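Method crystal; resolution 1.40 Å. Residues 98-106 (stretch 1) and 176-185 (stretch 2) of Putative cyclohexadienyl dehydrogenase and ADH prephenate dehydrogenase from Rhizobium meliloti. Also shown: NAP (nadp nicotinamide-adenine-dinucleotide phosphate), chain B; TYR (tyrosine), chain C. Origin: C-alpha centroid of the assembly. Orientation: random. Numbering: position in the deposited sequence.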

# COMPACT_ATOMS: atom_id res chain seq x y z
N GLY A 98 12.88 18.81 2.53
CA GLY A 98 13.07 17.97 1.35
C GLY A 98 13.25 16.48 1.61
O GLY A 98 13.85 16.05 2.62
N SER A 99 12.75 15.67 0.68
CA SER A 99 12.80 14.24 0.75
C SER A 99 14.19 13.62 0.49
O SER A 99 14.40 12.42 0.70
CB SER A 99 11.77 13.66 -0.23
OG SER A 99 10.44 14.04 0.15
N THR A 100 15.09 14.43 -0.06
CA THR A 100 16.51 14.17 -0.20
C THR A 100 17.27 15.22 0.62
O THR A 100 16.76 16.32 0.86
CB THR A 100 16.99 14.19 -1.68
OG1 THR A 100 16.97 15.51 -2.17
CG2 THR A 100 16.10 13.37 -2.55
N LYS A 101 18.49 14.90 1.06
CA LYS A 101 19.26 15.86 1.87
C LYS A 101 20.63 16.22 1.28
O LYS A 101 21.06 17.35 1.37
CB LYS A 101 19.38 15.36 3.31
CG LYS A 101 18.06 15.29 4.10
CD LYS A 101 17.71 16.52 4.93
CE LYS A 101 17.40 17.75 4.15
NZ LYS A 101 16.16 17.77 3.37
N GLY A 102 21.37 15.24 0.75
CA GLY A 102 22.71 15.53 0.22
C GLY A 102 22.66 16.58 -0.86
O GLY A 102 23.47 17.53 -0.89
N SER A 103 21.71 16.42 -1.76
CA SER A 103 21.53 17.35 -2.86
C SER A 103 21.13 18.73 -2.38
O SER A 103 21.63 19.74 -2.89
CB SER A 103 20.51 16.88 -3.90
OG SER A 103 19.17 16.88 -3.37
N VAL A 104 20.21 18.77 -1.43
CA VAL A 104 19.72 20.03 -0.93
C VAL A 104 20.85 20.80 -0.27
O VAL A 104 21.01 22.02 -0.49
CB VAL A 104 18.54 19.79 0.04
CG1 VAL A 104 18.12 21.10 0.68
CG2 VAL A 104 17.35 19.16 -0.71
N ILE A 105 21.65 20.13 0.56
CA ILE A 105 22.78 20.79 1.19
C ILE A 105 23.76 21.34 0.13
O ILE A 105 24.19 22.50 0.21
CB ILE A 105 23.46 19.87 2.20
CG1 ILE A 105 22.52 19.59 3.37
CG2 ILE A 105 24.75 20.47 2.71
CD1 ILE A 105 22.94 18.41 4.21
N ALA A 106 24.09 20.53 -0.85
CA ALA A 106 25.02 20.97 -1.89
C ALA A 106 24.53 22.15 -2.70
O ALA A 106 25.33 22.98 -3.14
CB ALA A 106 25.34 19.82 -2.82
N ASP A 176 23.89 11.86 9.48
CA ASP A 176 24.65 12.38 8.36
C ASP A 176 23.78 12.38 7.09
O ASP A 176 22.99 11.47 6.89
CB ASP A 176 25.94 11.52 8.19
CG ASP A 176 26.45 11.39 6.74
OD1 ASP A 176 27.13 12.30 6.19
OD2 ASP A 176 26.21 10.32 6.15
N PRO A 177 23.99 13.38 6.20
CA PRO A 177 23.13 13.39 4.99
C PRO A 177 23.27 12.19 4.07
O PRO A 177 22.26 11.77 3.48
CB PRO A 177 23.58 14.64 4.23
CG PRO A 177 24.30 15.48 5.18
CD PRO A 177 24.83 14.60 6.28
N LYS A 178 24.48 11.64 3.88
CA LYS A 178 24.62 10.47 3.02
C LYS A 178 23.90 9.27 3.60
O LYS A 178 23.29 8.50 2.85
CB LYS A 178 26.08 10.13 2.74
CG LYS A 178 26.72 11.16 1.82
CD LYS A 178 27.95 10.66 1.09
CE LYS A 178 28.44 11.67 0.06
NZ LYS A 178 28.67 13.04 0.60
N HIS A 179 23.97 9.09 4.93
CA HIS A 179 23.23 7.99 5.55
C HIS A 179 21.73 8.19 5.40
O HIS A 179 20.99 7.24 5.07
CB HIS A 179 23.63 7.80 7.00
CG HIS A 179 23.01 6.61 7.65
ND1 HIS A 179 23.25 5.32 7.23
CD2 HIS A 179 22.13 6.51 8.66
CE1 HIS A 179 22.56 4.48 7.98
NE2 HIS A 179 21.87 5.18 8.86
N HIS A 180 21.25 9.42 5.62
CA HIS A 180 19.83 9.74 5.34
C HIS A 180 19.40 9.29 3.96
O HIS A 180 18.35 8.68 3.79
CB HIS A 180 19.55 11.22 5.53
CG HIS A 180 18.21 11.66 4.99
ND1 HIS A 180 17.98 11.85 3.66
CD2 HIS A 180 17.03 11.91 5.61
CE1 HIS A 180 16.71 12.20 3.47
NE2 HIS A 180 16.11 12.23 4.65
N ASP A 181 20.18 9.63 2.95
CA ASP A 181 19.84 9.36 1.60
C ASP A 181 19.81 7.84 1.28
O ASP A 181 18.96 7.39 0.51
CB ASP A 181 20.72 10.16 0.63
CG ASP A 181 20.41 11.70 0.65
OD1 ASP A 181 19.39 12.14 1.26
OD2 ASP A 181 21.21 12.47 0.04
N LYS A 182 20.66 7.06 1.97
CA LYS A 182 20.62 5.59 1.82
C LYS A 182 19.36 5.03 2.48
O LYS A 182 18.64 4.18 1.91
CB LYS A 182 21.85 4.95 2.45
CG LYS A 182 22.00 3.47 2.15
N VAL A 183 19.10 5.46 3.72
CA VAL A 183 17.93 5.00 4.47
C VAL A 183 16.64 5.33 3.68
O VAL A 183 15.76 4.47 3.47
CB VAL A 183 17.88 5.60 5.88
CG1 VAL A 183 16.58 5.24 6.59
CG2 VAL A 183 19.06 5.11 6.74
N LEU A 184 16.52 6.58 3.22
CA LEU A 184 15.29 6.97 2.51
C LEU A 184 15.16 6.28 1.15
O LEU A 184 14.04 6.08 0.67
CB LEU A 184 15.08 8.48 2.46
CG LEU A 184 14.43 9.09 3.71
CD1 LEU A 184 12.98 8.72 3.79
CD2 LEU A 184 15.12 8.77 5.04
N ALA A 185 16.27 5.92 0.54
CA ALA A 185 16.22 5.20 -0.72
C ALA A 185 15.45 3.89 -0.57
O ALA A 185 14.70 3.55 -1.45
CB ALA A 185 17.61 4.95 -1.30
PA NAP B . 3.32 20.54 -2.92
O1A NAP B . 2.11 20.31 -2.10
O2A NAP B . 3.34 20.27 -4.38
O5B NAP B . 3.75 22.07 -2.73
C5B NAP B . 4.77 22.64 -3.55
C4B NAP B . 5.13 24.06 -3.13
O4B NAP B . 6.33 24.42 -3.79
C3B NAP B . 4.11 25.09 -3.58
O3B NAP B . 4.14 26.24 -2.74
C2B NAP B . 4.62 25.51 -4.93
O2B NAP B . 4.24 26.82 -5.25
C1B NAP B . 6.11 25.48 -4.70
N9A NAP B . 6.98 25.31 -5.90
C8A NAP B . 6.90 24.37 -6.83
N7A NAP B . 7.85 24.44 -7.73
C5A NAP B . 8.60 25.52 -7.36
C6A NAP B . 9.74 26.13 -7.91
N6A NAP B . 10.32 25.65 -9.03
N1A NAP B . 10.24 27.17 -7.27
C2A NAP B . 9.66 27.60 -6.16
N3A NAP B . 8.58 27.11 -5.58
C4A NAP B . 8.07 26.07 -6.21
O3 NAP B . 4.58 19.80 -2.27
PN NAP B . 4.88 19.20 -0.82
O1N NAP B . 4.29 17.88 -0.82
O2N NAP B . 4.54 20.16 0.23
O5D NAP B . 6.48 18.98 -0.89
C5D NAP B . 7.40 19.99 -0.57
C4D NAP B . 8.71 19.34 -0.13
O4D NAP B . 8.43 18.46 0.93
C3D NAP B . 9.36 18.51 -1.19
O3D NAP B . 10.76 18.70 -1.17
C2D NAP B . 9.01 17.08 -0.83
O2D NAP B . 10.01 16.21 -1.28
C1D NAP B . 9.02 17.20 0.69
N1N NAP B . 8.15 16.26 1.42
C2N NAP B . 6.99 15.86 0.89
C3N NAP B . 6.18 14.97 1.56
C7N NAP B . 4.87 14.46 1.01
O7N NAP B . 4.40 13.46 1.48
N7N NAP B . 4.30 15.14 0.04
C4N NAP B . 6.59 14.52 2.79
C5N NAP B . 7.78 14.97 3.31
C6N NAP B . 8.58 15.83 2.60
P2B NAP B . 3.11 27.12 -6.35
O1X NAP B . 1.96 26.21 -6.04
O2X NAP B . 2.79 28.57 -6.12
O3X NAP B . 3.65 26.84 -7.74
N TYR C . 3.57 10.86 0.77
CA TYR C . 3.86 9.54 1.39
C TYR C . 2.57 8.82 1.68
O TYR C . 1.52 9.38 1.35
CB TYR C . 4.70 9.69 2.66
CG TYR C . 6.04 10.39 2.48
CD1 TYR C . 6.64 10.54 1.23
CD2 TYR C . 6.69 10.90 3.57
CE1 TYR C . 7.86 11.19 1.08
CE2 TYR C . 7.92 11.52 3.46
CZ TYR C . 8.50 11.69 2.23
OH TYR C . 9.69 12.36 2.10
OXT TYR C . 2.62 7.71 2.25
O HOH W 1 20.46 13.81 -2.21

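The first turn of a helix leaves backbone amides without intrahelical acceptors, and a carboxylate from a distant part of the chain can satisfy them. Here the acceptor is Asp-181, borne by helix 177-185, whose direction lies 144° from that of helix 102-106; the two axes come no closer than 10.0 Å.

Stretch 1 begins at the ligands. Ser-99 OG lies 2.6 Å from NAP O2D and 2.7 Å from TYR OH, hydrogen-bonded to both; its CA-to-CB bond points away from stretch 2. Its carbonyl instead reaches stretch 2: Ser-99 O sits near the plane of the His-180 ring, 3.6 Å from His-180 CE1. The Thr-100 CA-to-CB bond also points away, and Thr-100 OG1 hydrogen-bonds to Ser-103 OG at 2.9 Å.

At Lys-101, the N-cap residue, the bonding between stretches starts. Lys-101 N donates to Asp-181 OD1 at 2.9 Å, and Gly-102 N donates to Asp-181 OD2, also at 2.9 Å, so one carboxylate grips two successive amides with both oxygens. His-180 ND1 steadies this acceptor by donating to Asp-181 OD1 at 2.8 Å. The Lys-101 side chain starts toward stretch 2, laying CG over one face of the His-180 ring, 3.5 Å from its centroid, in a CH-pi contact. Its end then leads away, and Lys-101 NZ donates to Gly-98 O and Thr-100 O, each at 3.0 Å, tying the loop together.

Gly-102 fits closely against the carboxylate: an ideal CB would lie 2.8 Å from Asp-181 OD2, a clash. The next amide is reached through water 1, which accepts from Ser-103 N at 2.9 Å and donates to Asp-181 OD2 at 2.7 Å. One turn beyond Lys-101, Ile-105 supplies an apolar contact, its CD1 packing 3.4 Å from Pro-177 CG. Hydrogen bonds to backbone amides and apolar packing thus join in a small interface that buries 308 Å², both sides summed.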